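Local coordinates for protein retinol dehydratase (Spodoptera frugiperda, PDB 1FMJ) that catalyses the dehydration of retinol, binding adenosine-3',5'-diphosphate as a member of the sulfotransferase family and probably acting by way of a sulfated intermediate, at residues A[185-190]-A[225-230]; A[216-221]-A[328-333]; A[71-76]-A[195-200]. All blocks are in the same frame, centred on the assembly; numbering follows the deposited sequence.

Contact 1: A[185-190]-A[225-230]; sequences RDPRDV and TPYFEH. With A3P (adenosine-3'-5'-diphosphate), chain G.
P187 lies on the aromatic ring of Y227, and this is the tightly packed part of the contact. CB of P187 stands over one face of the ring, 4.1 Å from its centroid in a CH-pi contact, while P187 CG closes to 3.3 Å from Y227 CE2; the two side chains cross at about a right angle. With Y227 CG anti to the backbone N (chi1 171°), the ring runs out to R185, where the hydroxyl lies 2.8 Å from R185 O. That bond is weak and the hydroxyl proton has a competing acceptor, since Y227 OH is also bonded to Y346 OH and to a water that accepts from R185 N. F228 adds a looser touch, its CZ 3.9 Å from P187 CG.

The looser flank is an ion pair within 185-190, between the buried D186 and the partly exposed R188, in which Y227 and F228 take no part. R188 grips the carboxylate of D186 side-on, NE to OD1 and NH2 to OD2 (2.8 Å), and D186 OD1 also accepts from R188 N as the N-cap of the helix. R185 leads off toward the nucleotide, and its NH2 donates to O3P at 2.8 Å. The contact thus joins the start of helix 187-200, just after strand 179-184, to the start of helix 227-235, with W334 of helix 325-338 against both P187 and F228.

Contact 2: A[216-221]-A[328-333]; sequences MFHRGL and TKQAEK
H218 and Q330 meet through the end of one side chain and the flat ring of the other, at about a right angle, with the ring and amide planes turned 55° apart. The amide end of Q330 comes up to the NE2 corner of the imidazole. Its nitrogen NE2 lies 3.0 Å from H218 NE2, a polar approach too poorly angled to be a hydrogen bond, and Q330 CD is 3.2 Å from the same ring nitrogen. Two side-chain choices bring the groups together: H218 CG sits between the backbone N and the carbonyl carbon (chi1 81°), and the chain of Q330 runs out extended beyond CG.

What fixes the two orientations is a shared third residue, W214, one turn back along helix 210-218. H218 ND1 is hydrogen-bonded to W214 O and the imidazole stacks on the indole, so the ring is held against its own helix with NE2 turned to Q330. Q330 OE1 in turn accepts from W214 NE1, which settles which end of the amide carries the oxygen and puts the NH2 group next to H218. CG of R219 covers one face of the imidazole, off toward its rim.

The contact is small and lies near the surface, joining helix 210-218 to helix 325-338. The chain around H218, from M216 to L221, makes the bonds of a Schellman motif: L221 N bonds to M216 O at 2.8 Å, G220 N makes the weak inner bond to F217 O, and G220 takes the positive phi of 69° usual at this position of the motif.

Contact 3: A[71-76]-A[195-200]; sequences YQRSGT and FHHARL. With A3P (adenosine-3'-5'-diphosphate), chain G; RTL (retinol), chain H.
R73 and H197 lie one against the other where the phosphate-binding loop of the sulfotransferase fold, a P-loop-like turn between strand 66-70 and helix 76-87, meets helix 187-200. The R73 guanidinium is sandwiched: C5' of the bound nucleotide lies over one face, and CB and CD2 of H197 over the opposite one, with H197 CB 3.7 Å from R73 NE. Guanidinium and imidazole planes are 30° apart. R73 NH1 reaches O6P of the 5'-phosphate through a weak bond of 3.0 Å. Further along the loop the backbone amides of G75 and T76 both donate to O5P of the same phosphate, and the T76 hydroxyl adds a third bond, OG1 to O5P at 2.7 Å. The far corner of the imidazole faces the other ligand, so H197 touches R73 with CB and CD2 and turns NE2 to C14 of retinol.

A second shell sets these groups in place. The chain of R73 bends at chi2 and chi3, which lays the guanidinium against C5' with NH1 turned to O6P, and S193 OG and F310 O hold it there through NE and NH2. Replacing R73 with an alanine would probably leave O6P without this donor, cost S193 OG one of its partners and open a gap beside the H197 ring. H197 CG is anti to the backbone N (chi1 175°), turning the ring off its helix toward the loop. A water in the ring plane ties H197 ND1 (2.8 Å) to Q72 OE1 (2.9 Å), bridging two atoms too far apart to bond directly.

Contacts 1 and 3 are buried and share helix 187-200, one at its start and the other near its end, and both reach the nucleotide: R185 holds the 3'-phosphate, and the loop 71-76 the 5'-phosphate. They are tied directly, with R185 NH1 3.0 Å from R73 O in a probable hydrogen bond. Contact 2 lies farther out, its centre about 17 Å from that of contact 3, yet it backs on contact 1, where R188 CD packs on A331 CB. Chemistry follows place: ligand phosphates and a guanidinium packed between ligand and imidazole near the pocket, proline against aromatic rings midway, and an amide beside an imidazole near the surface.

Contact 1: A[185-190]-A[225-230]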
# COMPACT_ATOMS: atom_id res chain seq x y z
N ARG A 185 -5.92 -2.91 -8.69
CA ARG A 185 -5.54 -2.20 -9.90
C ARG A 185 -4.82 -3.19 -10.81
O ARG A 185 -4.20 -4.14 -10.33
CB ARG A 185 -4.59 -1.06 -9.53
CG ARG A 185 -4.17 -0.15 -10.69
CD ARG A 185 -3.13 0.86 -10.23
NE ARG A 185 -2.78 1.79 -11.30
CZ ARG A 185 -1.84 2.72 -11.21
NH1 ARG A 185 -1.13 2.87 -10.09
NH2 ARG A 185 -1.61 3.51 -12.25
N ASP A 186 -4.92 -2.98 -12.12
CA ASP A 186 -4.26 -3.85 -13.10
C ASP A 186 -2.85 -4.10 -12.56
O ASP A 186 -2.12 -3.15 -12.30
CB ASP A 186 -4.18 -3.14 -14.45
CG ASP A 186 -3.67 -4.03 -15.56
OD1 ASP A 186 -2.65 -4.72 -15.38
OD2 ASP A 186 -4.31 -4.02 -16.63
N PRO A 187 -2.45 -5.37 -12.41
CA PRO A 187 -1.13 -5.77 -11.89
C PRO A 187 0.06 -5.18 -12.65
O PRO A 187 1.11 -4.90 -12.06
CB PRO A 187 -1.15 -7.30 -12.01
CG PRO A 187 -2.59 -7.65 -12.13
CD PRO A 187 -3.19 -6.54 -12.91
N ARG A 188 -0.10 -5.00 -13.95
CA ARG A 188 0.98 -4.47 -14.76
C ARG A 188 1.33 -3.02 -14.43
O ARG A 188 2.51 -2.67 -14.38
CB ARG A 188 0.65 -4.67 -16.24
CG ARG A 188 0.64 -6.15 -16.61
CD ARG A 188 -0.09 -6.42 -17.90
NE ARG A 188 -1.49 -6.02 -17.81
CZ ARG A 188 -2.39 -6.29 -18.74
NH1 ARG A 188 -2.05 -6.96 -19.83
NH2 ARG A 188 -3.65 -5.89 -18.58
N ASP A 189 0.31 -2.20 -14.19
CA ASP A 189 0.53 -0.80 -13.82
C ASP A 189 1.00 -0.71 -12.37
O ASP A 189 1.71 0.22 -11.99
CB ASP A 189 -0.77 0.01 -13.98
CG ASP A 189 -1.14 0.22 -15.43
OD1 ASP A 189 -0.21 0.40 -16.25
OD2 ASP A 189 -2.35 0.24 -15.74
N VAL A 190 0.55 -1.66 -11.55
CA VAL A 190 0.95 -1.73 -10.16
C VAL A 190 2.46 -2.00 -10.12
O VAL A 190 3.19 -1.43 -9.31
CB VAL A 190 0.21 -2.90 -9.42
CG1 VAL A 190 0.82 -3.12 -8.06
CG2 VAL A 190 -1.27 -2.57 -9.27
N THR A 225 3.60 -9.77 -1.94
CA THR A 225 3.04 -10.60 -3.01
C THR A 225 3.04 -11.98 -2.32
O THR A 225 3.56 -12.10 -1.20
CB THR A 225 3.97 -10.64 -4.25
OG1 THR A 225 5.27 -11.11 -3.87
CG2 THR A 225 4.09 -9.25 -4.89
N PRO A 226 2.50 -13.03 -2.96
CA PRO A 226 1.88 -13.16 -4.28
C PRO A 226 0.77 -12.14 -4.50
O PRO A 226 -0.15 -12.05 -3.70
CB PRO A 226 1.34 -14.59 -4.27
CG PRO A 226 2.28 -15.31 -3.35
CD PRO A 226 2.41 -14.31 -2.23
N TYR A 227 0.87 -11.39 -5.58
CA TYR A 227 -0.13 -10.38 -5.89
C TYR A 227 -1.57 -10.90 -5.95
O TYR A 227 -2.47 -10.37 -5.29
CB TYR A 227 0.20 -9.69 -7.21
CG TYR A 227 -0.92 -8.78 -7.67
CD1 TYR A 227 -1.07 -7.51 -7.12
CD2 TYR A 227 -1.86 -9.22 -8.60
CE1 TYR A 227 -2.15 -6.70 -7.48
CE2 TYR A 227 -2.94 -8.41 -8.96
CZ TYR A 227 -3.08 -7.16 -8.40
OH TYR A 227 -4.16 -6.38 -8.73
N PHE A 228 -1.81 -11.94 -6.74
CA PHE A 228 -3.16 -12.45 -6.85
C PHE A 228 -3.76 -13.06 -5.59
O PHE A 228 -4.98 -13.00 -5.39
CB PHE A 228 -3.27 -13.41 -8.02
CG PHE A 228 -3.34 -12.73 -9.34
CD1 PHE A 228 -2.24 -12.67 -10.18
CD2 PHE A 228 -4.52 -12.10 -9.74
CE1 PHE A 228 -2.31 -12.01 -11.40
CE2 PHE A 228 -4.60 -11.43 -10.95
CZ PHE A 228 -3.49 -11.39 -11.78
N GLU A 229 -2.93 -13.65 -4.73
CA GLU A 229 -3.46 -14.21 -3.49
C GLU A 229 -3.95 -13.06 -2.62
O GLU A 229 -4.95 -13.19 -1.90
CB GLU A 229 -2.38 -15.01 -2.75
CG GLU A 229 -1.92 -16.27 -3.49
CD GLU A 229 -3.09 -17.07 -4.04
OE1 GLU A 229 -4.07 -17.28 -3.29
OE2 GLU A 229 -3.04 -17.48 -5.22
N HIS A 230 -3.26 -11.93 -2.70
CA HIS A 230 -3.62 -10.75 -1.91
C HIS A 230 -4.99 -10.25 -2.38
O HIS A 230 -5.91 -10.04 -1.57
CB HIS A 230 -2.55 -9.66 -2.11
CG HIS A 230 -2.63 -8.53 -1.13
ND1 HIS A 230 -3.74 -7.72 -1.01
CD2 HIS A 230 -1.71 -8.04 -0.26
CE1 HIS A 230 -3.49 -6.78 -0.12
NE2 HIS A 230 -2.27 -6.95 0.35
P1 A3P G . 1.14 5.85 -10.65
O1P A3P G . 2.47 5.45 -10.16
O2P A3P G . 1.11 7.29 -11.01
O3P A3P G . 0.75 5.04 -11.81
P2 A3P G . -1.11 4.15 -3.61
O4P A3P G . -1.70 5.35 -2.99
O5P A3P G . -1.88 2.95 -3.25
O6P A3P G . 0.31 4.02 -3.20
O5' A3P G . -1.17 4.31 -5.18
C5' A3P G . -0.50 5.37 -5.85
C4' A3P G . -0.93 5.45 -7.32
O4' A3P G . -2.14 6.26 -7.37
C3' A3P G . 0.09 6.18 -8.19
O3' A3P G . 0.06 5.59 -9.51
C2' A3P G . -0.39 7.61 -8.08
O2' A3P G . 0.16 8.58 -8.97
C1' A3P G . -1.90 7.41 -8.20
N9 A3P G . -2.67 8.56 -7.72
C8 A3P G . -2.54 9.28 -6.54
N7 A3P G . -3.38 10.26 -6.39
C5 A3P G . -4.14 10.21 -7.56
C6 A3P G . -5.24 10.99 -8.06
N6 A3P G . -5.77 12.01 -7.39
N1 A3P G . -5.78 10.65 -9.29
C2 A3P G . -5.27 9.60 -10.01
N3 A3P G . -4.23 8.79 -9.65
C4 A3P G . -3.71 9.15 -8.40
O HOH W 1 -4.01 -4.21 -6.99

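Contact 2: A[216-221]-A[328-333]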
# COMPACT_ATOMS: atom_id res chain seq x y z
N MET A 216 10.69 -10.32 -10.43
CA MET A 216 10.52 -10.47 -9.00
C MET A 216 9.06 -10.33 -8.61
O MET A 216 8.50 -11.19 -7.93
CB MET A 216 11.37 -9.41 -8.28
CG MET A 216 11.18 -9.29 -6.78
SD MET A 216 12.47 -8.25 -6.01
CE MET A 216 12.50 -6.81 -7.13
N PHE A 217 8.43 -9.25 -9.07
CA PHE A 217 7.04 -8.98 -8.76
C PHE A 217 6.03 -10.03 -9.20
O PHE A 217 5.14 -10.38 -8.43
CB PHE A 217 6.62 -7.63 -9.34
CG PHE A 217 5.18 -7.30 -9.11
CD1 PHE A 217 4.76 -6.77 -7.89
CD2 PHE A 217 4.23 -7.52 -10.10
CE1 PHE A 217 3.43 -6.45 -7.67
CE2 PHE A 217 2.89 -7.20 -9.89
CZ PHE A 217 2.49 -6.67 -8.67
N HIS A 218 6.14 -10.54 -10.43
CA HIS A 218 5.16 -11.54 -10.87
C HIS A 218 5.46 -12.94 -10.36
O HIS A 218 4.61 -13.83 -10.45
CB HIS A 218 4.99 -11.56 -12.40
CG HIS A 218 6.04 -12.32 -13.15
ND1 HIS A 218 7.37 -11.93 -13.19
CD2 HIS A 218 5.95 -13.39 -13.98
CE1 HIS A 218 8.03 -12.72 -14.01
NE2 HIS A 218 7.20 -13.61 -14.50
N ARG A 219 6.65 -13.14 -9.80
CA ARG A 219 7.02 -14.44 -9.26
C ARG A 219 6.72 -14.49 -7.76
O ARG A 219 7.07 -15.45 -7.08
CB ARG A 219 8.50 -14.74 -9.50
CG ARG A 219 8.82 -15.27 -10.89
CD ARG A 219 10.16 -15.98 -10.88
NE ARG A 219 10.22 -16.99 -9.83
CZ ARG A 219 11.30 -17.72 -9.54
NH1 ARG A 219 12.42 -17.55 -10.22
NH2 ARG A 219 11.26 -18.60 -8.54
N GLY A 220 6.05 -13.45 -7.27
CA GLY A 220 5.72 -13.38 -5.86
C GLY A 220 6.94 -13.19 -4.98
O GLY A 220 6.99 -13.68 -3.85
N LEU A 221 7.94 -12.47 -5.50
CA LEU A 221 9.16 -12.22 -4.73
C LEU A 221 9.34 -10.76 -4.33
O LEU A 221 10.43 -10.35 -3.93
CB LEU A 221 10.38 -12.75 -5.49
CG LEU A 221 10.42 -14.28 -5.50
CD1 LEU A 221 11.56 -14.80 -6.35
CD2 LEU A 221 10.54 -14.78 -4.06
N THR A 328 5.09 -8.59 -22.24
CA THR A 328 3.66 -8.48 -22.44
C THR A 328 3.03 -9.87 -22.48
O THR A 328 2.04 -10.12 -21.80
CB THR A 328 3.35 -7.72 -23.76
OG1 THR A 328 3.80 -6.36 -23.64
CG2 THR A 328 1.85 -7.73 -24.04
N LYS A 329 3.61 -10.76 -23.27
CA LYS A 329 3.12 -12.13 -23.38
C LYS A 329 3.21 -12.83 -22.03
O LYS A 329 2.28 -13.50 -21.59
CB LYS A 329 3.93 -12.92 -24.42
CG LYS A 329 3.79 -12.40 -25.85
CD LYS A 329 2.37 -12.56 -26.36
CE LYS A 329 2.28 -12.14 -27.83
NZ LYS A 329 0.92 -12.42 -28.39
N GLN A 330 4.36 -12.68 -21.38
CA GLN A 330 4.58 -13.29 -20.08
C GLN A 330 3.51 -12.85 -19.09
O GLN A 330 3.00 -13.65 -18.30
CB GLN A 330 5.96 -12.91 -19.55
CG GLN A 330 6.26 -13.45 -18.16
CD GLN A 330 7.63 -13.02 -17.65
OE1 GLN A 330 7.94 -11.84 -17.63
NE2 GLN A 330 8.44 -13.99 -17.24
N ALA A 331 3.17 -11.56 -19.13
CA ALA A 331 2.17 -11.01 -18.22
C ALA A 331 0.79 -11.57 -18.47
O ALA A 331 0.05 -11.84 -17.52
CB ALA A 331 2.14 -9.49 -18.34
N GLU A 332 0.44 -11.73 -19.75
CA GLU A 332 -0.88 -12.25 -20.13
C GLU A 332 -1.06 -13.68 -19.62
O GLU A 332 -2.10 -14.04 -19.10
CB GLU A 332 -1.05 -12.19 -21.65
N LYS A 333 -0.03 -14.50 -19.78
CA LYS A 333 -0.08 -15.88 -19.33
C LYS A 333 -0.30 -15.88 -17.81
O LYS A 333 -1.17 -16.60 -17.30
CB LYS A 333 1.23 -16.58 -19.68
CG LYS A 333 1.31 -18.06 -19.34
CD LYS A 333 2.66 -18.60 -19.79
CE LYS A 333 2.84 -20.08 -19.48
NZ LYS A 333 4.12 -20.59 -20.08

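Contact 3: A[71-76]-A[195-200]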
# COMPACT_ATOMS: atom_id res chain seq x y z
N TYR A 71 -3.17 -3.78 -2.31
CA TYR A 71 -1.81 -4.20 -2.58
C TYR A 71 -1.26 -2.80 -2.92
O TYR A 71 -1.94 -2.03 -3.60
CB TYR A 71 -1.70 -5.10 -3.80
CG TYR A 71 -0.24 -5.40 -4.05
CD1 TYR A 71 0.43 -6.37 -3.32
CD2 TYR A 71 0.50 -4.58 -4.90
CE1 TYR A 71 1.82 -6.51 -3.40
CE2 TYR A 71 1.88 -4.70 -4.98
CZ TYR A 71 2.53 -5.67 -4.23
OH TYR A 71 3.90 -5.72 -4.25
N GLN A 72 -0.05 -2.48 -2.48
CA GLN A 72 0.49 -1.14 -2.72
C GLN A 72 0.47 -0.61 -4.15
O GLN A 72 0.59 -1.35 -5.12
CB GLN A 72 1.93 -1.05 -2.19
CG GLN A 72 2.93 -1.99 -2.85
CD GLN A 72 4.37 -1.52 -2.67
OE1 GLN A 72 5.01 -1.06 -3.61
NE2 GLN A 72 4.87 -1.63 -1.45
N ARG A 73 0.30 0.71 -4.24
CA ARG A 73 0.27 1.45 -5.51
C ARG A 73 -0.98 1.17 -6.32
O ARG A 73 -0.97 1.28 -7.54
CB ARG A 73 1.53 1.12 -6.33
CG ARG A 73 2.83 1.34 -5.55
CD ARG A 73 2.89 2.73 -4.91
NE ARG A 73 3.20 3.80 -5.85
CZ ARG A 73 3.10 5.09 -5.56
NH1 ARG A 73 2.68 5.45 -4.36
NH2 ARG A 73 3.44 6.02 -6.45
N SER A 74 -2.06 0.83 -5.63
CA SER A 74 -3.32 0.52 -6.28
C SER A 74 -4.39 1.59 -6.09
O SER A 74 -5.53 1.39 -6.48
CB SER A 74 -3.86 -0.81 -5.76
OG SER A 74 -2.98 -1.86 -6.06
N GLY A 75 -4.02 2.71 -5.48
CA GLY A 75 -4.99 3.78 -5.26
C GLY A 75 -5.37 4.03 -3.81
O GLY A 75 -6.42 4.60 -3.52
N THR A 76 -4.51 3.63 -2.88
CA THR A 76 -4.78 3.80 -1.46
C THR A 76 -4.88 5.26 -1.01
O THR A 76 -5.79 5.63 -0.26
CB THR A 76 -3.69 3.11 -0.61
OG1 THR A 76 -3.34 1.86 -1.21
CG2 THR A 76 -4.18 2.86 0.81
N PHE A 195 7.66 -0.15 -9.07
CA PHE A 195 9.04 -0.01 -9.49
C PHE A 195 9.52 1.39 -9.11
O PHE A 195 10.53 1.54 -8.43
CB PHE A 195 9.16 -0.21 -11.01
CG PHE A 195 10.48 0.24 -11.61
CD1 PHE A 195 11.66 -0.44 -11.32
CD2 PHE A 195 10.52 1.33 -12.47
CE1 PHE A 195 12.87 -0.04 -11.90
CE2 PHE A 195 11.73 1.74 -13.05
CZ PHE A 195 12.90 1.05 -12.76
N HIS A 196 8.77 2.41 -9.55
CA HIS A 196 9.11 3.81 -9.27
C HIS A 196 9.12 4.15 -7.80
O HIS A 196 9.93 4.96 -7.35
CB HIS A 196 8.14 4.73 -9.99
CG HIS A 196 8.45 4.91 -11.44
ND1 HIS A 196 9.52 5.67 -11.87
CD2 HIS A 196 7.85 4.42 -12.55
CE1 HIS A 196 9.56 5.64 -13.19
NE2 HIS A 196 8.56 4.89 -13.63
N HIS A 197 8.19 3.56 -7.07
CA HIS A 197 8.09 3.78 -5.64
C HIS A 197 9.32 3.20 -4.93
O HIS A 197 9.79 3.76 -3.94
CB HIS A 197 6.81 3.14 -5.11
CG HIS A 197 6.66 3.21 -3.62
ND1 HIS A 197 7.08 2.20 -2.78
CD2 HIS A 197 6.13 4.17 -2.83
CE1 HIS A 197 6.82 2.54 -1.53
NE2 HIS A 197 6.24 3.73 -1.53
N ALA A 198 9.84 2.08 -5.45
CA ALA A 198 11.02 1.46 -4.86
C ALA A 198 12.21 2.38 -5.13
O ALA A 198 13.11 2.51 -4.30
CB ALA A 198 11.26 0.08 -5.45
N ARG A 199 12.20 3.02 -6.29
CA ARG A 199 13.26 3.96 -6.64
C ARG A 199 13.19 5.17 -5.70
O ARG A 199 14.21 5.66 -5.23
CB ARG A 199 13.10 4.42 -8.09
CG ARG A 199 13.63 3.45 -9.15
CD ARG A 199 14.89 4.00 -9.80
NE ARG A 199 15.33 3.20 -10.94
CZ ARG A 199 16.04 2.07 -10.85
NH1 ARG A 199 16.40 1.59 -9.67
NH2 ARG A 199 16.35 1.41 -11.95
N LEU A 200 11.98 5.63 -5.44
CA LEU A 200 11.74 6.78 -4.57
C LEU A 200 12.40 6.67 -3.20
O LEU A 200 13.01 7.62 -2.71
CB LEU A 200 10.24 6.99 -4.38
CG LEU A 200 9.76 8.07 -3.39
CD1 LEU A 200 9.94 9.46 -4.01
CD2 LEU A 200 8.29 7.85 -3.05
P1 A3P G . 1.14 5.85 -10.65
O1P A3P G . 2.47 5.45 -10.16
O2P A3P G . 1.11 7.29 -11.01
O3P A3P G . 0.75 5.04 -11.81
P2 A3P G . -1.11 4.15 -3.61
O4P A3P G . -1.70 5.35 -2.99
O5P A3P G . -1.88 2.95 -3.25
O6P A3P G . 0.31 4.02 -3.20
O5' A3P G . -1.17 4.31 -5.18
C5' A3P G . -0.50 5.37 -5.85
C4' A3P G . -0.93 5.45 -7.32
O4' A3P G . -2.14 6.26 -7.37
C3' A3P G . 0.09 6.18 -8.19
O3' A3P G . 0.06 5.59 -9.51
C2' A3P G . -0.39 7.61 -8.08
O2' A3P G . 0.16 8.58 -8.97
C1' A3P G . -1.90 7.41 -8.20
N9 A3P G . -2.67 8.56 -7.72
C8 A3P G . -2.54 9.28 -6.54
N7 A3P G . -3.38 10.26 -6.39
C5 A3P G . -4.14 10.21 -7.56
C6 A3P G . -5.24 10.99 -8.06
N6 A3P G . -5.77 12.01 -7.39
N1 A3P G . -5.78 10.65 -9.29
C2 A3P G . -5.27 9.60 -10.01
N3 A3P G . -4.23 8.79 -9.65
C4 A3P G . -3.71 9.15 -8.40
C1 RTL H . 13.57 4.24 4.45
C2 RTL H . 14.81 3.44 4.96
C3 RTL H . 14.79 3.19 6.46
C4 RTL H . 13.85 3.61 7.59
C5 RTL H . 12.72 4.39 6.92
C6 RTL H . 12.54 4.70 5.56
C7 RTL H . 11.37 5.46 5.05
C8 RTL H . 10.15 4.92 4.79
C9 RTL H . 8.99 5.67 4.29
C10 RTL H . 7.82 4.97 4.08
C11 RTL H . 6.50 5.43 3.58
C12 RTL H . 6.02 4.61 2.59
C13 RTL H . 4.80 4.57 1.75
C14 RTL H . 4.35 3.73 0.77
C15 RTL H . 3.46 2.61 1.14
O1 RTL H . 2.15 2.98 1.12
C16 RTL H . 13.00 3.24 3.43
C17 RTL H . 14.22 5.40 3.68
C18 RTL H . 11.74 4.88 7.99
C19 RTL H . 9.12 7.18 4.02
C20 RTL H . 3.95 5.78 2.17
O HOH W 2 7.78 -0.21 -3.93